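Local coordinates for hydrolase, HD family (Bacillus thuringiensis serovar konkukian, PDB 3DJB), which probably acts as a metal-dependent hydrolase of the HD superfamily, with a magnesium ion bound in its mostly helical fold, at residues A[142-154]-A[167-179]. The protein carries 3 engineered substitutions. Sequence-based numbering, arbitrary orientation.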
loop_
_atom_site.group_PDB
_atom_site.type_symbol
_atom_site.label_atom_id
_atom_site.label_comp_id
_atom_site.label_asym_id
_atom_site.label_seq_id
_atom_site.Cartn_x
_atom_site.Cartn_y
_atom_site.Cartn_z
ATOM N N LYS A 142 -6.373 11.221 -1.259
ATOM C CA LYS A 142 -6.434 12.174 -2.356
ATOM C C LYS A 142 -7.390 11.797 -3.496
ATOM O O LYS A 142 -7.608 12.594 -4.410
ATOM C CB LYS A 142 -5.035 12.415 -2.910
ATOM C CG LYS A 142 -4.568 13.832 -2.680
ATOM C CD LYS A 142 -4.789 14.228 -1.243
ATOM C CE LYS A 142 -4.893 15.723 -1.134
ATOM N NZ LYS A 142 -5.713 16.069 0.053
ATOM N N GLY A 143 -7.955 10.591 -3.444
ATOM C CA GLY A 143 -8.888 10.147 -4.474
ATOM C C GLY A 143 -8.261 9.883 -5.834
ATOM O O GLY A 143 -8.461 10.646 -6.784
ATOM N N ARG A 144 -7.514 8.789 -5.932
ATOM C CA ARG A 144 -6.847 8.416 -7.166
ATOM C C ARG A 144 -6.751 6.910 -7.276
ATOM O O ARG A 144 -6.914 6.186 -6.292
ATOM C CB ARG A 144 -5.436 9.004 -7.193
ATOM C CG ARG A 144 -5.377 10.500 -6.917
ATOM C CD ARG A 144 -3.988 11.079 -7.172
ATOM N NE ARG A 144 -3.744 12.296 -6.398
ATOM C CZ ARG A 144 -2.531 12.729 -6.058
ATOM N NH1 ARG A 144 -2.396 13.840 -5.346
ATOM N NH2 ARG A 144 -1.449 12.041 -6.423
ATOM N N LEU A 145 -6.479 6.437 -8.480
ATOM C CA LEU A 145 -6.339 5.006 -8.693
ATOM C C LEU A 145 -4.970 4.590 -8.160
ATOM O O LEU A 145 -4.219 5.411 -7.627
ATOM C CB LEU A 145 -6.427 4.686 -10.180
ATOM C CG LEU A 145 -7.146 5.752 -11.009
ATOM C CD1 LEU A 145 -6.944 5.421 -12.472
ATOM C CD2 LEU A 145 -8.617 5.833 -10.642
HETATM N N MSE A 146 -4.653 3.310 -8.302
HETATM C CA MSE A 146 -3.372 2.804 -7.834
HETATM C C MSE A 146 -2.409 2.733 -9.008
HETATM O O MSE A 146 -1.238 3.094 -8.894
HETATM C CB MSE A 146 -3.545 1.418 -7.244
HETATM C CG MSE A 146 -4.911 1.179 -6.700
HETATM SE SE MSE A 146 -4.947 -0.431 -5.655
HETATM C CE MSE A 146 -4.084 -1.675 -6.854
ATOM N N TYR A 147 -2.929 2.246 -10.135
ATOM C CA TYR A 147 -2.176 2.121 -11.376
ATOM C C TYR A 147 -3.103 2.362 -12.552
ATOM O O TYR A 147 -4.313 2.147 -12.457
ATOM C CB TYR A 147 -1.591 0.729 -11.529
ATOM C CG TYR A 147 -0.856 0.545 -12.841
ATOM C CD1 TYR A 147 -0.936 -0.651 -13.540
ATOM C CD2 TYR A 147 -0.029 1.551 -13.354
ATOM C CE1 TYR A 147 -0.213 -0.853 -14.706
ATOM C CE2 TYR A 147 0.700 1.358 -14.525
ATOM C CZ TYR A 147 0.603 0.152 -15.190
ATOM O OH TYR A 147 1.338 -0.074 -16.326
ATOM N N ASP A 148 -2.516 2.793 -13.664
ATOM C CA ASP A 148 -3.264 3.060 -14.883
ATOM C C ASP A 148 -2.301 3.051 -16.071
ATOM O O ASP A 148 -1.428 3.906 -16.160
ATOM C CB ASP A 148 -3.938 4.425 -14.796
ATOM C CG ASP A 148 -5.016 4.606 -15.840
ATOM O OD1 ASP A 148 -4.784 4.252 -17.013
ATOM O OD2 ASP A 148 -6.098 5.117 -15.490
ATOM N N PRO A 149 -2.449 2.087 -16.997
ATOM C CA PRO A 149 -1.588 1.973 -18.180
ATOM C C PRO A 149 -1.754 3.117 -19.190
ATOM O O PRO A 149 -1.013 3.207 -20.162
ATOM C CB PRO A 149 -1.993 0.626 -18.757
ATOM C CG PRO A 149 -3.452 0.562 -18.425
ATOM C CD PRO A 149 -3.466 1.022 -16.987
ATOM N N THR A 150 -2.735 3.981 -18.954
ATOM C CA THR A 150 -2.999 5.128 -19.824
ATOM C C THR A 150 -2.165 6.335 -19.356
ATOM O O THR A 150 -2.013 7.330 -20.078
ATOM C CB THR A 150 -4.501 5.509 -19.790
ATOM O OG1 THR A 150 -5.274 4.399 -20.257
ATOM C CG2 THR A 150 -4.779 6.732 -20.660
ATOM N N ILE A 151 -1.640 6.235 -18.134
ATOM C CA ILE A 151 -0.825 7.286 -17.530
ATOM C C ILE A 151 0.528 6.721 -17.085
ATOM O O ILE A 151 0.715 6.368 -15.924
ATOM C CB ILE A 151 -1.539 7.917 -16.307
ATOM C CG1 ILE A 151 -2.935 8.374 -16.693
ATOM C CG2 ILE A 151 -0.790 9.154 -15.847
ATOM C CD1 ILE A 151 -2.932 9.428 -17.785
ATOM N N PRO A 152 1.497 6.643 -18.011
ATOM C CA PRO A 152 2.830 6.116 -17.704
ATOM C C PRO A 152 3.611 7.035 -16.771
ATOM O O PRO A 152 3.232 8.186 -16.557
ATOM C CB PRO A 152 3.474 6.009 -19.081
ATOM C CG PRO A 152 2.922 7.223 -19.776
ATOM C CD PRO A 152 1.451 7.174 -19.389
ATOM N N PRO A 153 4.719 6.534 -16.205
ATOM C CA PRO A 153 5.548 7.332 -15.290
ATOM C C PRO A 153 6.215 8.572 -15.933
ATOM O O PRO A 153 6.325 8.671 -17.157
ATOM C CB PRO A 153 6.570 6.309 -14.771
ATOM C CG PRO A 153 6.710 5.353 -15.921
ATOM C CD PRO A 153 5.269 5.176 -16.367
ATOM N N ARG A 154 6.648 9.511 -15.091
ATOM C CA ARG A 154 7.302 10.739 -15.543
ATOM C C ARG A 154 8.584 11.001 -14.738
ATOM O O ARG A 154 9.673 11.162 -15.294
ATOM C CB ARG A 154 6.327 11.923 -15.404
ATOM C CG ARG A 154 6.892 13.287 -15.785
ATOM C CD ARG A 154 7.659 13.922 -14.627
ATOM N NE ARG A 154 8.326 15.171 -15.005
ATOM C CZ ARG A 154 9.473 15.237 -15.672
ATOM N NH1 ARG A 154 9.995 16.420 -15.974
ATOM N NH2 ARG A 154 10.105 14.123 -16.024
ATOM N N ASP A 167 -2.801 10.697 -12.790
ATOM C CA ASP A 167 -1.762 10.709 -11.774
ATOM C C ASP A 167 -2.090 9.666 -10.701
ATOM O O ASP A 167 -2.648 9.992 -9.648
ATOM C CB ASP A 167 -1.632 12.122 -11.168
ATOM C CG ASP A 167 -2.986 12.757 -10.845
ATOM O OD1 ASP A 167 -3.000 13.945 -10.447
ATOM O OD2 ASP A 167 -4.039 12.076 -10.978
ATOM N N PRO A 168 -1.756 8.387 -10.974
ATOM C CA PRO A 168 -1.991 7.257 -10.075
ATOM C C PRO A 168 -0.904 7.112 -9.009
ATOM O O PRO A 168 0.205 7.623 -9.162
ATOM C CB PRO A 168 -2.024 6.085 -11.037
ATOM C CG PRO A 168 -0.923 6.450 -11.968
ATOM C CD PRO A 168 -1.207 7.912 -12.259
ATOM N N SER A 169 -1.228 6.386 -7.946
ATOM C CA SER A 169 -0.303 6.177 -6.840
ATOM C C SER A 169 0.958 5.424 -7.197
ATOM O O SER A 169 2.016 5.720 -6.666
ATOM C CB SER A 169 -0.994 5.431 -5.701
ATOM O OG SER A 169 -2.165 6.107 -5.276
ATOM N N LEU A 170 0.857 4.443 -8.080
ATOM C CA LEU A 170 2.033 3.664 -8.437
ATOM C C LEU A 170 3.090 4.499 -9.125
ATOM O O LEU A 170 4.286 4.257 -8.956
ATOM C CB LEU A 170 1.674 2.497 -9.349
ATOM C CG LEU A 170 2.836 1.533 -9.560
ATOM C CD1 LEU A 170 2.704 0.403 -8.591
ATOM C CD2 LEU A 170 2.822 1.005 -10.968
ATOM N N ASN A 171 2.660 5.480 -9.904
ATOM C CA ASN A 171 3.614 6.324 -10.613
ATOM C C ASN A 171 4.489 7.123 -9.652
ATOM O O ASN A 171 5.693 7.270 -9.875
ATOM C CB ASN A 171 2.875 7.252 -11.584
ATOM C CG ASN A 171 2.379 6.518 -12.830
ATOM O OD1 ASN A 171 1.439 6.958 -13.491
ATOM N ND2 ASN A 171 3.027 5.399 -13.161
ATOM N N HIS A 172 3.888 7.623 -8.577
ATOM C CA HIS A 172 4.622 8.401 -7.580
ATOM C C HIS A 172 5.957 7.728 -7.231
ATOM O O HIS A 172 6.931 8.401 -6.893
ATOM C CB HIS A 172 3.762 8.577 -6.313
ATOM C CG HIS A 172 4.419 9.373 -5.219
ATOM N ND1 HIS A 172 5.595 8.983 -4.610
ATOM C CD2 HIS A 172 4.043 10.519 -4.602
ATOM C CE1 HIS A 172 5.911 9.851 -3.666
ATOM N NE2 HIS A 172 4.986 10.793 -3.639
ATOM N N PHE A 173 6.016 6.405 -7.328
ATOM C CA PHE A 173 7.251 5.720 -6.999
ATOM C C PHE A 173 8.391 6.196 -7.885
ATOM O O PHE A 173 9.370 6.771 -7.395
ATOM C CB PHE A 173 7.059 4.209 -7.099
ATOM C CG PHE A 173 6.136 3.656 -6.046
ATOM C CD1 PHE A 173 4.928 3.076 -6.397
ATOM C CD2 PHE A 173 6.449 3.781 -4.692
ATOM C CE1 PHE A 173 4.055 2.630 -5.425
ATOM C CE2 PHE A 173 5.575 3.335 -3.714
ATOM C CZ PHE A 173 4.377 2.766 -4.082
ATOM N N TYR A 174 8.264 5.968 -9.189
ATOM C CA TYR A 174 9.289 6.394 -10.138
ATOM C C TYR A 174 9.433 7.904 -10.071
ATOM O O TYR A 174 10.545 8.434 -10.133
ATOM C CB TYR A 174 8.896 6.008 -11.558
ATOM C CG TYR A 174 8.720 4.533 -11.745
ATOM C CD1 TYR A 174 9.755 3.645 -11.446
ATOM C CD2 TYR A 174 7.512 4.013 -12.213
ATOM C CE1 TYR A 174 9.586 2.277 -11.609
ATOM C CE2 TYR A 174 7.333 2.647 -12.380
ATOM C CZ TYR A 174 8.372 1.788 -12.076
ATOM O OH TYR A 174 8.179 0.440 -12.240
ATOM N N GLU A 175 8.293 8.580 -9.934
ATOM C CA GLU A 175 8.240 10.033 -9.864
ATOM C C GLU A 175 9.274 10.645 -8.930
ATOM O O GLU A 175 10.218 11.295 -9.376
ATOM C CB GLU A 175 6.844 10.489 -9.429
ATOM C CG GLU A 175 6.216 11.520 -10.352
ATOM C CD GLU A 175 5.859 10.932 -11.707
ATOM O OE1 GLU A 175 4.776 10.309 -11.832
ATOM O OE2 GLU A 175 6.669 11.083 -12.648
ATOM N N LYS A 176 9.097 10.437 -7.630
ATOM C CA LYS A 176 10.011 11.021 -6.666
ATOM C C LYS A 176 10.270 10.144 -5.450
ATOM O O LYS A 176 10.211 10.626 -4.324
ATOM C CB LYS A 176 9.476 12.395 -6.212
ATOM C CG LYS A 176 9.305 13.430 -7.351
ATOM C CD LYS A 176 8.885 14.817 -6.844
ATOM C CE LYS A 176 7.499 14.817 -6.210
ATOM N NZ LYS A 176 7.159 16.125 -5.563
ATOM N N LEU A 177 10.562 8.864 -5.671
ATOM C CA LEU A 177 10.841 7.954 -4.558
ATOM C C LEU A 177 12.007 7.012 -4.837
ATOM O O LEU A 177 12.932 6.915 -4.037
ATOM C CB LEU A 177 9.594 7.131 -4.192
ATOM C CG LEU A 177 8.679 7.644 -3.074
ATOM C CD1 LEU A 177 7.645 6.591 -2.689
ATOM C CD2 LEU A 177 9.528 7.973 -1.875
ATOM N N LEU A 178 11.964 6.313 -5.964
ATOM C CA LEU A 178 13.045 5.400 -6.291
ATOM C C LEU A 178 14.361 6.152 -6.457
ATOM O O LEU A 178 15.434 5.563 -6.353
ATOM C CB LEU A 178 12.727 4.619 -7.567
ATOM C CG LEU A 178 11.647 3.547 -7.463
ATOM C CD1 LEU A 178 11.527 2.820 -8.785
ATOM C CD2 LEU A 178 12.010 2.559 -6.366
ATOM N N LYS A 179 14.277 7.457 -6.707
ATOM C CA LYS A 179 15.472 8.276 -6.889
ATOM C C LYS A 179 15.924 8.948 -5.589
ATOM O O LYS A 179 16.609 9.976 -5.621
ATOM C CB LYS A 179 15.220 9.350 -7.952
ATOM C CG LYS A 179 14.191 10.403 -7.555
ATOM C CD LYS A 179 13.961 11.422 -8.671
ATOM C CE LYS A 179 13.266 10.791 -9.872
ATOM N NZ LYS A 179 12.951 11.774 -10.941
#
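The carbonyls of Leu145 and Met146 accept hydrogen bonds from Ser169 and Leu170. Ser169 gives two to Leu145 O, one from N (3.2 Å, N-H...O 169°) and one from OG (3.2 Å). They come from opposite faces of the carbonyl plane. With OG anti to its carbonyl carbon (chi1 -56°), the hydroxyl of Ser169 faces Leu145 O. Leu170 N donates a hydrogen bond to Met146 O (2.6 Å). An Asx turn, Thr150 N to Asp148 OD1 (2.8 Å), lies within the type I turn from Asp148 to Ile151.

Leu170 CD2 meets Tyr147 CD2 at 3.8 Å, obliquely to the ring. Ile151 CG2 packs on Pro168 CD (3.8 Å). Pro153 lies alongside Tyr174, its CB 3.6 Å from Tyr174 CD2. In this all-helical HD-family protein, the contact joins the loop after helix 129-142 to the short helix 171-176, away from the magnesium site. Helix 187-211 also packs here: Met208 touches Leu170, and Trp211 meets Tyr147 edge-to-face. Leu145 packs on His25 and Met146 on Ile130, both of the second subunit.

Charge plays a looser part. Asp167 OD1 sits over one face of the Arg144 guanidinium, 4.4 Å from NE, with no N-H directed at it.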